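Local structure of uncharacterized protein Q6HG14 (Bacillus thuringiensis serovar konkukian, 3F08) at residues Phe11-Thr14 with Glu15-Trp18; Leu39-Gly42 with Gly43-Arg46. The protein is of unknown function but has the helix-grip fold of the Bet v 1-like clan, whose members commonly bind hydrophobic ligands, and may bind one too. The protein carries 5 engineered substitutions. All coordinates share one frame; numbering follows the deposited sequence.

Contact 1: Phe11-Thr14 with Glu15-Trp18. Engineered in segment 11-14: Thr14 (natural residue Pro).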
loop_
_atom_site.group_PDB
_atom_site.type_symbol
_atom_site.label_atom_id
_atom_site.label_comp_id
_atom_site.label_asym_id
_atom_site.label_seq_id
_atom_site.Cartn_x
_atom_site.Cartn_y
_atom_site.Cartn_z
ATOM N N PHE B 11 15.929 15.315 11.180
ATOM C CA PHE B 11 17.046 14.741 11.927
ATOM C C PHE B 11 16.825 13.308 12.349
ATOM O O PHE B 11 16.703 13.012 13.536
ATOM C CB PHE B 11 17.360 15.572 13.172
ATOM C CG PHE B 11 17.646 17.011 12.883
ATOM C CD1 PHE B 11 17.873 17.441 11.576
ATOM C CD2 PHE B 11 17.696 17.942 13.919
ATOM C CE1 PHE B 11 18.149 18.779 11.298
ATOM C CE2 PHE B 11 17.971 19.288 13.659
ATOM C CZ PHE B 11 18.199 19.707 12.344
ATOM N N GLY B 12 16.783 12.420 11.368
ATOM C CA GLY B 12 16.601 11.003 11.621
ATOM C C GLY B 12 17.091 10.287 10.376
ATOM O O GLY B 12 16.968 10.834 9.285
ATOM N N SER B 13 17.659 9.091 10.511
ATOM C CA SER B 13 18.133 8.369 9.330
ATOM C C SER B 13 16.953 8.060 8.419
ATOM O O SER B 13 15.804 8.132 8.843
ATOM C CB SER B 13 18.808 7.056 9.730
ATOM O OG SER B 13 17.866 6.158 10.283
ATOM N N THR B 14 17.234 7.716 7.166
ATOM C CA THR B 14 16.171 7.394 6.232
ATOM C C THR B 14 15.329 6.235 6.766
ATOM O O THR B 14 14.104 6.231 6.626
ATOM C CB THR B 14 16.742 7.051 4.832
ATOM O OG1 THR B 14 17.885 6.193 4.967
ATOM C CG2 THR B 14 17.169 8.333 4.112
ATOM N N GLU B 15 15.990 5.272 7.402
ATOM C CA GLU B 15 15.310 4.116 7.960
ATOM C C GLU B 15 14.383 4.484 9.120
ATOM O O GLU B 15 13.270 3.973 9.202
ATOM C CB GLU B 15 16.328 3.064 8.427
ATOM C CG GLU B 15 17.095 2.356 7.303
ATOM C CD GLU B 15 18.034 3.281 6.537
ATOM O OE1 GLU B 15 18.830 3.999 7.178
ATOM O OE2 GLU B 15 17.986 3.286 5.290
ATOM N N GLN B 16 14.839 5.354 10.019
ATOM C CA GLN B 16 14.013 5.765 11.157
ATOM C C GLN B 16 12.791 6.524 10.657
ATOM O O GLN B 16 11.671 6.229 11.039
ATOM C CB GLN B 16 14.770 6.704 12.097
ATOM C CG GLN B 16 16.064 6.192 12.681
ATOM C CD GLN B 16 16.769 7.281 13.486
ATOM O OE1 GLN B 16 16.286 7.697 14.548
ATOM N NE2 GLN B 16 17.901 7.761 12.978
ATOM N N VAL B 17 13.027 7.516 9.806
ATOM C CA VAL B 17 11.943 8.326 9.278
ATOM C C VAL B 17 10.906 7.522 8.502
ATOM O O VAL B 17 9.706 7.679 8.732
ATOM C CB VAL B 17 12.477 9.445 8.370
ATOM C CG1 VAL B 17 11.307 10.300 7.860
ATOM C CG2 VAL B 17 13.477 10.299 9.146
ATOM N N TRP B 18 11.355 6.676 7.577
ATOM C CA TRP B 18 10.412 5.874 6.806
ATOM C C TRP B 18 9.707 4.864 7.718
ATOM O O TRP B 18 8.542 4.537 7.506
ATOM C CB TRP B 18 11.117 5.156 5.650
ATOM C CG TRP B 18 10.171 4.316 4.831
ATOM C CD1 TRP B 18 10.138 2.952 4.755
ATOM C CD2 TRP B 18 9.092 4.792 4.005
ATOM N NE1 TRP B 18 9.102 2.547 3.933
ATOM C CE2 TRP B 18 8.447 3.655 3.462
ATOM C CE3 TRP B 18 8.608 6.064 3.675
ATOM C CZ2 TRP B 18 7.341 3.755 2.600
ATOM C CZ3 TRP B 18 7.500 6.165 2.813
ATOM C CH2 TRP B 18 6.884 5.012 2.290
#
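Ser13 turns its hydroxyl back over the first turn of the helix and accepts a hydrogen bond from the backbone of Gln16, the N to OG distance being 3.1 Å. Its OG stands between the backbone N and the carbonyl carbon (chi1 67°), which here brings OG within reach of Gln16 N. Serine suits an N-cap because its oxygen satisfies an N-H that precedes the regular helical bonding. That bonding then begins: Val17 N donates to Ser13 O at 3.0 Å with an almost straight N-H, and Trp18 N to Thr14 O at 2.9 Å. Thr14, an engineered residue, lies alongside Glu15, and its OG1 donates to Glu15 OE2 at 2.9 Å, meeting the carboxylate from above its plane. On the inner side Val17 CG2 lies 3.2 Å from Ser13 O and 3.5 Å from Gly12 O; a beta carbon on Gly12 would sit tight against this methyl. Further out, Val17 packs on Val101 and on Leu132 and Phe136 of helix 114-137, while the Trp18 indole donates through NE1 to Asp65. This is a serine N-cap, opening helix 14-21 straight after the first strand of a Bet v 1-like helix-grip fold.

Contact 2: Leu39-Gly42 with Gly43-Arg46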
loop_
_atom_site.group_PDB
_atom_site.type_symbol
_atom_site.label_atom_id
_atom_site.label_comp_id
_atom_site.label_asym_id
_atom_site.label_seq_id
_atom_site.Cartn_x
_atom_site.Cartn_y
_atom_site.Cartn_z
ATOM N N LEU B 39 -8.037 1.987 8.851
ATOM C CA LEU B 39 -7.983 1.597 7.448
ATOM C C LEU B 39 -9.195 0.777 7.013
ATOM O O LEU B 39 -9.730 -0.013 7.794
ATOM C CB LEU B 39 -6.719 0.768 7.176
ATOM C CG LEU B 39 -5.332 1.368 7.432
ATOM C CD1 LEU B 39 -4.303 0.253 7.385
ATOM C CD2 LEU B 39 -5.004 2.442 6.402
ATOM N N THR B 40 -9.629 0.976 5.767
ATOM C CA THR B 40 -10.733 0.201 5.212
ATOM C C THR B 40 -10.275 -0.309 3.853
ATOM O O THR B 40 -9.148 -0.034 3.433
ATOM C CB THR B 40 -12.037 1.030 5.046
ATOM O OG1 THR B 40 -11.795 2.169 4.216
ATOM C CG2 THR B 40 -12.547 1.484 6.398
ATOM N N GLU B 41 -11.132 -1.068 3.179
ATOM C CA GLU B 41 -10.783 -1.620 1.876
ATOM C C GLU B 41 -9.457 -2.395 1.883
ATOM O O GLU B 41 -8.608 -2.228 0.998
ATOM C CB GLU B 41 -10.755 -0.494 0.834
ATOM C CG GLU B 41 -12.153 0.005 0.483
ATOM C CD GLU B 41 -12.193 0.843 -0.777
ATOM O OE1 GLU B 41 -11.516 0.485 -1.765
ATOM O OE2 GLU B 41 -12.921 1.852 -0.786
ATOM N N GLY B 42 -9.289 -3.242 2.895
ATOM C CA GLY B 42 -8.090 -4.049 3.008
ATOM C C GLY B 42 -6.809 -3.274 3.279
ATOM O O GLY B 42 -5.719 -3.847 3.217
ATOM N N GLY B 43 -6.933 -1.984 3.581
ATOM C CA GLY B 43 -5.763 -1.166 3.856
ATOM C C GLY B 43 -5.483 -0.095 2.815
ATOM O O GLY B 43 -4.491 0.637 2.920
ATOM N N ARG B 44 -6.358 0.006 1.814
ATOM C CA ARG B 44 -6.208 0.985 0.734
ATOM C C ARG B 44 -6.807 2.360 1.027
ATOM O O ARG B 44 -6.520 3.329 0.325
ATOM C CB ARG B 44 -6.849 0.445 -0.550
ATOM C CG ARG B 44 -6.077 -0.662 -1.237
ATOM C CD ARG B 44 -6.902 -1.273 -2.364
ATOM N NE ARG B 44 -7.966 -2.126 -1.839
ATOM C CZ ARG B 44 -8.826 -2.812 -2.586
ATOM N NH1 ARG B 44 -8.768 -2.747 -3.908
ATOM N NH2 ARG B 44 -9.731 -3.586 -2.009
ATOM N N VAL B 45 -7.643 2.446 2.051
ATOM C CA VAL B 45 -8.282 3.708 2.380
ATOM C C VAL B 45 -8.091 4.021 3.857
ATOM O O VAL B 45 -8.235 3.140 4.711
ATOM C CB VAL B 45 -9.799 3.641 2.039
ATOM C CG1 VAL B 45 -10.506 4.912 2.483
ATOM C CG2 VAL B 45 -9.982 3.445 0.531
ATOM N N ARG B 46 -7.735 5.265 4.160
ATOM C CA ARG B 46 -7.549 5.644 5.548
ATOM C C ARG B 46 -8.556 6.705 5.955
ATOM O O ARG B 46 -8.839 7.642 5.206
ATOM C CB ARG B 46 -6.110 6.135 5.809
ATOM C CG ARG B 46 -5.703 7.419 5.110
ATOM C CD ARG B 46 -4.227 7.710 5.361
ATOM N NE ARG B 46 -3.764 8.919 4.677
ATOM C CZ ARG B 46 -2.487 9.286 4.588
ATOM N NH1 ARG B 46 -1.536 8.539 5.142
ATOM N NH2 ARG B 46 -2.157 10.399 3.941
#
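Arg44 folds back on Glu41, and its NE donates to Glu41 O at 2.9 Å along a nearly straight N-H, with the oxygen close to the guanidinium plane. A bend at chi3 (-74°) turns the end of the chain toward that carbonyl. Arg44 N reaches the same oxygen from the opposite face at a longer 3.3 Å, so one residue grips Glu41 O twice. Thr40 O is likewise shared: Gly43 N binds it at 3.0 Å and Val45 N at 3.2 Å, again from opposite faces. Thr40 N completes the hydrogen-bonded pair by donating to Val45 O at 2.8 Å. Because Arg44 and Val45 both face Thr40, the hairpin has a classic beta bulge here. Gly42 and Gly43 suit the turn through their positive phi; at Gly43 (phi 112°) a beta carbon would strike Gly42 O. Glu41 OE1 lies over a face of the Arg44 guanidinium, a proximity of charges rather than a salt bridge; its salt-bridge partner is Arg59. In the packing, Val45 CG2 sits 3.6 Å from Glu41 OE2, and Val45 CB lies 3.3 Å from Thr40 OG1. On the face of the sheet carrying Leu39 and Arg46, Leu39 CD2 touches Arg46 CB at 3.9 Å. The extended Arg46 chain carries its guanidinium to a salt bridge with Glu58. The hairpin joins strand 36-40, outermost within this chain, to strand 45-49; strand 55-64 flanks the latter, with Ile57 against Val45, while Arg44 extends to Trp18 O of the second subunit.

Overall arrangement
Contact 1 and contact 2 follow one another along the chain, one opening helix 14-21 and the other turning the hairpin between strands 36-40 and 45-49. Within one subunit they do not touch: their centres are 25 Å apart and their nearest atoms about 10 Å. Across the dimer they meet. Beyond its polar link, the Arg44 guanidinium from contact 2 of one subunit forms a cation-pi pair with the Trp18 indole from contact 1 of the other. Both therefore help build the subunit interface. Each centre lies about 16 Å from the centre of the chain, and no ligand site is established for either.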